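Local coordinates for 199aa long hypothetical Trp repressor binding protein (Sulfolobus tokodaii, PDB 2ZKI) that is of unproven function but probably binds FMN and transfers electrons from NAD(P)H, like the WrbA-type flavoproteins it resembles, at residues N6-F11 / D66-A71; Y12-I17 / V40-P45; G107-F112 / K185-V190. All blocks are in the same frame, centred on the assembly; numbering follows the deposited sequence.

Contact 1 (N6-F11 / D66-A71); sequences NILVLF and DDMRWA. With SO4 (sulfate ion), chain N.
Asn6 lies across one face of the Trp70 indole, its amide stacked nearly flat on the ring with the two planes 13° apart. Asn6 CB makes a CH-pi contact from almost straight above, 3.5 Å from the centroid of the six-membered ring, and Asn6 CG follows over the CE2-CZ2 side of the ring, 3.4 Å from Trp70 CE2. Trp70 reaches this place because its CG is anti to the backbone N (chi1 170°), which starts the indole off toward the first residues of the strand. The outer rim of the same ring meets the strand backbone, with Ile7 O near the ring plane and 3.7 Å from Trp70 CZ3. Lys36 of strand 34-39 adds a cation-pi contact to the indole.

The setting is an open-twisted parallel sheet of the flavodoxin-like kind. Helix 65-70 packs over strand 6-11, their short axes running at 141°, and leads through Ala71 into strand 73-79, which pairs beside strand 6-11.

Apolar packing fills the rest. Leu8 carries the strand's side of it: its CB rests on Ala71 CB at 3.7 Å, its CD1 on Asp67 CB at 3.8 Å, and its CD2 on Met68 SD, also at 3.8 Å. The bend of Met68 at chi2 brings the sulfur to Leu8 and, more distantly, to Leu10. Phe92 of helix 87-94 touches both Met68 and Leu10.

Asp67 OD1 accepts from Thr64 N, just ahead of the helix. Arg69 forms a salt bridge with Asp66 and turns the edge of its guanidinium to a sulfate ion, probably from the crystallisation liquor, whose O4 takes hydrogen bonds from Arg69 NH1 at 2.9 Å and NH2 at 2.8 Å.

Contact 2 (Y12-I17 / V40-P45); sequences YGYGSI and VRETLP. With SO4 (sulfate ion), chain I.
Tyr12 and Tyr14 both give their hydroxyl protons to one oxygen of Glu42. Tyr12 OH reaches Glu42 OE2 at 2.7 Å on the syn lone pair, the side of the other carboxylate oxygen. Tyr14 OH comes to the same OE2 at 2.6 Å from the anti side, somewhat out of the carboxylate plane. The two rings are turned very differently: that of Tyr12 stands 86° from the carboxylate, whereas that of Tyr14 is within 29° of it and presents its edge. Glu42 CG is anti to the backbone N, and the bend at chi2 then folds the carboxylate back toward its own chain.

That fold gives the second oxygen its partners. Glu42 OE1 accepts from Thr43 N and from Leu44 N, each 3.1 Å away, the two amides approaching from opposite faces of the carboxylate plane. The loop after strand 34-39 is thereby tied to the acid it carries.

Apolar contact is slight: Val40 CG2 sits at the edge of the Tyr12 ring, 3.8 Å from Tyr12 CB. The methyl Leu44 CD1 lies beside the hydroxyl, 3.8 Å from Tyr12 OH.

A sulfate ion, probably from the crystallisation liquor, is bound by the turn itself, its O4 taking a hydrogen bond from Tyr14 N at 2.8 Å. In flavodoxin-like proteins the loop between the first strand and the first helix holds the FMN phosphate, and the sulfate here is consistent with such a site. Next to Glu42, Thr43 OG1 is hydrogen-bonded to Thr91 OG1 of the second subunit.

With four donors on its two oxygens, the Glu42 carboxylate is probably stabilised as the anion, and its hold on Tyr12 and Tyr14 would help to fix both rings, one of them carried by the anion-binding turn itself.

Contact 3 (G107-F112 / K185-V190); sequences GKPVTF and KRITEV
Ile187 overlaps Pro109 and Thr111, laying its side chain on the strand from the helix packed against it. The strand is 109-115 of the flavodoxin-like parallel sheet, and the helix is the long C-terminal one, 174-195, packed on the face opposite to helix 65-70. Strand and helix run almost antiparallel here, 169° between their directions, with their axes 8.4 Å apart.

The tip of the isoleucine does much of the touching. With CG1 anti to the backbone N (chi1 -173°), that branch starts toward the sheet, and chi2 then sets CD1 3.7 Å from Pro109 CB and the same distance from the Pro109 backbone C. Its root meets the next residue pointing the same way from the strand: Thr111 CG2 lies 3.7 Å from Ile187 CB and somewhat farther from CG1. An alanine in place of Ile187 would keep CB against Thr111 CG2 but, without CG1, CD1 and CG2, would probably leave a gap over Pro109 and the backbone beside it.

One helical turn farther on, Val190 adds a second contact to the same proline atom, its CG1 3.8 Å from Pro109 CB. Val142 touches both Pro109 and Val190 from the neighbouring loop, and Ile140 of the third subunit packs on Val190, so this end of the contact borders the subunit interface. Val110 turns to the reverse face of the sheet, against Phe74 and Ile76.

What crosses between the segments is apolar. The hydroxyl of Thr111 finds its partner in the loop after strand 140-141, Thr111 OG1 bonding to Val142 O, while its methyl CG2 is the group presented to Ile187.

From the N terminus, strand 6-11 runs straight into the turn of contact 2, and the chain passes through helix 16-31 and strand 34-39 before 40-45 closes that smaller loop. Contact 1 closes later, at 66-71, so contact 2 lies wholly within its span. The two join where Phe11 O meets Val40 N, a probable hydrogen bond 3.2 Å long. Contact 3 follows in series, its loop running from strand 109-115 to the C-terminal helix. Contacts 1 and 3 share the parallel sheet, meeting where Ile7 packs on Thr188, and between them fasten a helix to each face. Contact 2 ties loops at the C-terminal ends of the strands.

Contact 1 (N6-F11 / D66-A71)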
# COMPACT_ATOMS: atom_id res chain seq x y z
N ASN A 6 15.59 19.24 16.21
CA ASN A 6 14.40 20.03 15.90
C ASN A 6 13.29 19.15 15.35
O ASN A 6 13.48 18.43 14.36
CB ASN A 6 14.73 21.14 14.90
CG ASN A 6 15.70 22.17 15.46
OD1 ASN A 6 16.58 22.66 14.75
ND2 ASN A 6 15.54 22.52 16.74
N ILE A 7 12.13 19.20 15.99
CA ILE A 7 10.99 18.39 15.58
C ILE A 7 9.87 19.27 15.04
O ILE A 7 9.36 20.15 15.74
CB ILE A 7 10.47 17.50 16.75
CG1 ILE A 7 11.55 16.51 17.21
CG2 ILE A 7 9.17 16.77 16.37
CD1 ILE A 7 12.10 15.60 16.12
N LEU A 8 9.52 19.04 13.77
CA LEU A 8 8.40 19.73 13.15
C LEU A 8 7.16 18.85 13.15
O LEU A 8 7.16 17.75 12.60
CB LEU A 8 8.75 20.15 11.71
CG LEU A 8 7.73 21.02 10.96
CD1 LEU A 8 7.81 22.47 11.43
CD2 LEU A 8 7.96 20.94 9.47
N VAL A 9 6.10 19.35 13.79
CA VAL A 9 4.81 18.68 13.75
C VAL A 9 3.95 19.36 12.69
O VAL A 9 3.47 20.48 12.88
CB VAL A 9 4.11 18.66 15.14
CG1 VAL A 9 2.78 17.93 15.06
CG2 VAL A 9 5.01 18.01 16.19
N LEU A 10 3.80 18.68 11.56
CA LEU A 10 3.07 19.20 10.41
C LEU A 10 1.74 18.47 10.27
O LEU A 10 1.69 17.25 10.38
CB LEU A 10 3.92 19.03 9.15
CG LEU A 10 3.39 19.51 7.80
CD1 LEU A 10 3.15 21.01 7.82
CD2 LEU A 10 4.37 19.14 6.70
N PHE A 11 0.67 19.22 10.02
CA PHE A 11 -0.66 18.62 9.91
C PHE A 11 -1.65 19.43 9.08
O PHE A 11 -1.55 20.65 8.99
CB PHE A 11 -1.24 18.33 11.31
CG PHE A 11 -1.70 19.56 12.06
CD1 PHE A 11 -0.80 20.30 12.81
CD2 PHE A 11 -3.03 19.96 12.02
CE1 PHE A 11 -1.22 21.43 13.51
CE2 PHE A 11 -3.46 21.09 12.72
CZ PHE A 11 -2.55 21.82 13.46
N ASP A 66 11.00 26.99 4.94
CA ASP A 66 12.09 27.15 5.90
C ASP A 66 11.94 26.18 7.07
O ASP A 66 12.94 25.70 7.62
CB ASP A 66 12.16 28.59 6.41
CG ASP A 66 12.73 29.56 5.38
OD1 ASP A 66 13.76 29.24 4.75
OD2 ASP A 66 12.14 30.65 5.22
N ASP A 67 10.69 25.91 7.45
CA ASP A 67 10.37 24.98 8.53
C ASP A 67 10.85 23.56 8.25
O ASP A 67 11.22 22.83 9.18
CB ASP A 67 8.86 24.98 8.80
CG ASP A 67 8.36 26.28 9.41
OD1 ASP A 67 7.20 26.65 9.15
OD2 ASP A 67 9.12 26.94 10.16
N MET A 68 10.85 23.17 6.98
CA MET A 68 11.32 21.86 6.56
C MET A 68 12.85 21.78 6.62
O MET A 68 13.41 20.72 6.93
CB MET A 68 10.83 21.55 5.14
CG MET A 68 9.33 21.69 4.93
SD MET A 68 8.33 20.41 5.74
CE MET A 68 8.67 18.99 4.71
N ARG A 69 13.52 22.89 6.32
CA ARG A 69 14.98 22.97 6.40
C ARG A 69 15.45 22.99 7.85
O ARG A 69 16.47 22.40 8.19
CB ARG A 69 15.49 24.23 5.68
CG ARG A 69 15.24 24.27 4.19
CD ARG A 69 15.72 25.59 3.61
NE ARG A 69 15.58 25.63 2.15
CZ ARG A 69 14.60 26.26 1.51
NH1 ARG A 69 13.66 26.92 2.18
NH2 ARG A 69 14.56 26.24 0.18
N TRP A 70 14.68 23.67 8.69
CA TRP A 70 14.96 23.82 10.12
C TRP A 70 14.96 22.48 10.85
O TRP A 70 15.86 22.20 11.65
CB TRP A 70 13.91 24.76 10.74
CG TRP A 70 13.93 24.84 12.23
CD1 TRP A 70 14.75 25.59 13.01
CD2 TRP A 70 13.05 24.15 13.14
NE1 TRP A 70 14.46 25.41 14.34
CE2 TRP A 70 13.42 24.53 14.45
CE3 TRP A 70 12.00 23.24 12.97
CZ2 TRP A 70 12.76 24.04 15.59
CZ3 TRP A 70 11.35 22.75 14.10
CH2 TRP A 70 11.74 23.15 15.39
N ALA A 71 13.96 21.66 10.55
CA ALA A 71 13.71 20.41 11.27
C ALA A 71 14.77 19.34 11.05
O ALA A 71 15.36 19.24 9.97
CB ALA A 71 12.33 19.87 10.91
S SO4 N . 12.61 29.21 -0.11
O1 SO4 N . 12.98 29.49 1.27
O2 SO4 N . 11.45 30.01 -0.48
O3 SO4 N . 13.73 29.53 -1.00
O4 SO4 N . 12.29 27.79 -0.25

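Contact 2 (Y12-I17 / V40-P45)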
# COMPACT_ATOMS: atom_id res chain seq x y z
N TYR A 12 -2.60 18.72 8.48
CA TYR A 12 -3.81 19.34 7.94
C TYR A 12 -4.93 19.10 8.95
O TYR A 12 -4.93 18.08 9.64
CB TYR A 12 -4.18 18.73 6.58
CG TYR A 12 -5.51 19.21 6.03
CD1 TYR A 12 -5.58 20.34 5.21
CD2 TYR A 12 -6.70 18.55 6.34
CE1 TYR A 12 -6.79 20.79 4.71
CE2 TYR A 12 -7.92 18.99 5.84
CZ TYR A 12 -7.96 20.11 5.03
OH TYR A 12 -9.17 20.55 4.54
N GLY A 13 -5.87 20.04 9.04
CA GLY A 13 -7.08 19.80 9.82
C GLY A 13 -7.50 20.86 10.82
O GLY A 13 -6.76 21.82 11.07
N TYR A 14 -8.68 20.66 11.39
CA TYR A 14 -9.32 21.65 12.26
C TYR A 14 -9.95 21.02 13.50
O TYR A 14 -10.38 21.73 14.42
CB TYR A 14 -10.38 22.43 11.47
CG TYR A 14 -9.89 23.02 10.17
CD1 TYR A 14 -9.25 24.26 10.14
CD2 TYR A 14 -10.05 22.34 8.96
CE1 TYR A 14 -8.79 24.81 8.95
CE2 TYR A 14 -9.59 22.88 7.76
CZ TYR A 14 -8.96 24.11 7.76
OH TYR A 14 -8.50 24.66 6.59
N GLY A 15 -9.99 19.68 13.54
CA GLY A 15 -10.67 18.95 14.61
C GLY A 15 -9.75 18.26 15.60
O GLY A 15 -8.85 18.88 16.18
N SER A 16 -9.99 16.96 15.80
CA SER A 16 -9.23 16.15 16.76
C SER A 16 -7.78 15.88 16.33
O SER A 16 -6.95 15.48 17.16
CB SER A 16 -9.95 14.82 17.02
OG SER A 16 -10.21 14.12 15.81
N ILE A 17 -7.48 16.11 15.06
CA ILE A 17 -6.13 15.98 14.53
C ILE A 17 -5.19 17.05 15.13
O ILE A 17 -4.00 16.80 15.31
CB ILE A 17 -6.11 16.00 12.96
CG1 ILE A 17 -4.72 15.68 12.40
CG2 ILE A 17 -6.64 17.32 12.41
CD1 ILE A 17 -4.43 14.21 12.25
N VAL A 40 -0.98 23.38 7.32
CA VAL A 40 -0.89 23.69 5.89
C VAL A 40 -2.05 24.57 5.40
O VAL A 40 -3.10 24.64 6.04
CB VAL A 40 -0.79 22.41 5.00
CG1 VAL A 40 0.54 21.72 5.20
CG2 VAL A 40 -1.95 21.46 5.27
N ARG A 41 -1.82 25.22 4.26
CA ARG A 41 -2.82 26.05 3.59
C ARG A 41 -4.00 25.22 3.11
O ARG A 41 -3.82 24.07 2.70
CB ARG A 41 -2.16 26.74 2.40
CG ARG A 41 -2.80 28.03 1.94
CD ARG A 41 -2.33 28.37 0.53
NE ARG A 41 -2.30 29.80 0.26
CZ ARG A 41 -1.24 30.58 0.43
NH1 ARG A 41 -0.09 30.08 0.89
NH2 ARG A 41 -1.31 31.88 0.16
N GLU A 42 -5.19 25.80 3.15
CA GLU A 42 -6.39 25.13 2.64
C GLU A 42 -6.47 25.22 1.11
O GLU A 42 -6.17 26.27 0.53
CB GLU A 42 -7.66 25.72 3.27
CG GLU A 42 -8.96 25.01 2.89
CD GLU A 42 -8.98 23.55 3.29
OE1 GLU A 42 -8.76 22.68 2.41
OE2 GLU A 42 -9.21 23.26 4.48
N THR A 43 -6.87 24.12 0.48
CA THR A 43 -6.95 24.04 -0.98
C THR A 43 -8.37 23.81 -1.49
O THR A 43 -8.64 23.99 -2.68
CB THR A 43 -6.02 22.94 -1.54
OG1 THR A 43 -6.34 21.68 -0.94
CG2 THR A 43 -4.55 23.28 -1.28
N LEU A 44 -9.27 23.41 -0.59
CA LEU A 44 -10.67 23.19 -0.94
C LEU A 44 -11.31 24.48 -1.47
O LEU A 44 -11.04 25.56 -0.95
CB LEU A 44 -11.47 22.69 0.28
CG LEU A 44 -11.31 21.24 0.76
CD1 LEU A 44 -11.98 21.07 2.11
CD2 LEU A 44 -11.86 20.23 -0.24
N PRO A 45 -12.14 24.36 -2.53
CA PRO A 45 -12.87 25.51 -3.07
C PRO A 45 -13.85 26.11 -2.06
O PRO A 45 -14.33 25.39 -1.18
CB PRO A 45 -13.62 24.91 -4.27
CG PRO A 45 -13.70 23.46 -3.99
CD PRO A 45 -12.43 23.13 -3.28
S SO4 I . -11.00 17.89 10.41
O1 SO4 I . -11.94 18.27 11.47
O2 SO4 I . -9.91 17.11 10.99
O3 SO4 I . -11.70 17.10 9.41
O4 SO4 I . -10.45 19.10 9.80

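Contact 3 (G107-F112 / K185-V190)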
# COMPACT_ATOMS: atom_id res chain seq x y z
N GLY A 107 17.66 11.30 4.56
CA GLY A 107 18.18 10.66 5.76
C GLY A 107 17.46 11.04 7.04
O GLY A 107 17.69 10.42 8.09
N LYS A 108 16.58 12.03 6.97
CA LYS A 108 15.83 12.51 8.13
C LYS A 108 14.68 11.56 8.49
O LYS A 108 14.03 11.01 7.60
CB LYS A 108 15.29 13.93 7.90
CG LYS A 108 16.33 14.97 7.47
CD LYS A 108 17.19 15.47 8.62
CE LYS A 108 18.24 16.46 8.15
NZ LYS A 108 17.64 17.69 7.54
N PRO A 109 14.43 11.36 9.80
CA PRO A 109 13.31 10.52 10.24
C PRO A 109 11.94 11.19 10.12
O PRO A 109 11.82 12.40 10.33
CB PRO A 109 13.65 10.24 11.70
CG PRO A 109 14.42 11.43 12.13
CD PRO A 109 15.21 11.88 10.94
N VAL A 110 10.93 10.40 9.79
CA VAL A 110 9.56 10.87 9.66
C VAL A 110 8.58 9.88 10.29
O VAL A 110 8.72 8.66 10.12
CB VAL A 110 9.18 11.19 8.17
CG1 VAL A 110 9.32 9.97 7.27
CG2 VAL A 110 7.77 11.78 8.07
N THR A 111 7.61 10.40 11.03
CA THR A 111 6.54 9.58 11.61
C THR A 111 5.17 10.12 11.19
O THR A 111 5.01 11.33 10.97
CB THR A 111 6.68 9.46 13.16
OG1 THR A 111 5.74 8.49 13.64
CG2 THR A 111 6.44 10.79 13.86
N PHE A 112 4.19 9.23 11.09
CA PHE A 112 2.87 9.60 10.58
C PHE A 112 1.75 9.35 11.58
O PHE A 112 1.79 8.37 12.34
CB PHE A 112 2.56 8.87 9.27
CG PHE A 112 3.58 9.10 8.19
CD1 PHE A 112 4.55 8.15 7.92
CD2 PHE A 112 3.56 10.28 7.45
CE1 PHE A 112 5.49 8.36 6.91
CE2 PHE A 112 4.49 10.50 6.45
CZ PHE A 112 5.46 9.54 6.18
N LYS A 185 7.97 11.13 21.44
CA LYS A 185 9.16 10.62 22.10
C LYS A 185 9.95 9.74 21.15
O LYS A 185 11.18 9.80 21.09
CB LYS A 185 8.79 9.84 23.37
CG LYS A 185 9.99 9.38 24.19
CD LYS A 185 9.57 8.50 25.35
CE LYS A 185 10.77 8.12 26.20
NZ LYS A 185 10.40 7.26 27.36
N ARG A 186 9.23 8.93 20.38
CA ARG A 186 9.83 7.97 19.45
C ARG A 186 10.55 8.65 18.28
O ARG A 186 11.63 8.21 17.88
CB ARG A 186 8.76 6.99 18.96
CG ARG A 186 9.26 5.71 18.31
CD ARG A 186 9.88 4.73 19.30
NE ARG A 186 11.33 4.91 19.43
CZ ARG A 186 12.23 4.44 18.58
NH1 ARG A 186 11.87 3.74 17.51
NH2 ARG A 186 13.52 4.67 18.79
N ILE A 187 9.97 9.72 17.74
CA ILE A 187 10.58 10.45 16.62
C ILE A 187 11.81 11.26 17.05
O ILE A 187 12.77 11.39 16.28
CB ILE A 187 9.55 11.35 15.84
CG1 ILE A 187 10.18 11.96 14.58
CG2 ILE A 187 8.96 12.44 16.73
CD1 ILE A 187 10.47 10.97 13.47
N THR A 188 11.77 11.79 18.27
CA THR A 188 12.88 12.56 18.82
C THR A 188 14.12 11.70 19.01
O THR A 188 15.23 12.13 18.69
CB THR A 188 12.48 13.22 20.16
OG1 THR A 188 11.33 14.05 19.96
CG2 THR A 188 13.61 14.08 20.71
N GLU A 189 13.92 10.47 19.49
CA GLU A 189 15.02 9.53 19.73
C GLU A 189 15.79 9.20 18.45
O GLU A 189 17.01 9.12 18.46
CB GLU A 189 14.49 8.24 20.38
CG GLU A 189 14.15 8.39 21.85
CD GLU A 189 13.77 7.08 22.51
OE1 GLU A 189 12.88 6.38 21.99
OE2 GLU A 189 14.37 6.76 23.56
N VAL A 190 15.06 9.01 17.36
CA VAL A 190 15.66 8.70 16.06
C VAL A 190 16.31 9.95 15.48
O VAL A 190 17.36 9.87 14.83
CB VAL A 190 14.62 8.11 15.08
CG1 VAL A 190 15.30 7.58 13.82
CG2 VAL A 190 13.81 7.01 15.75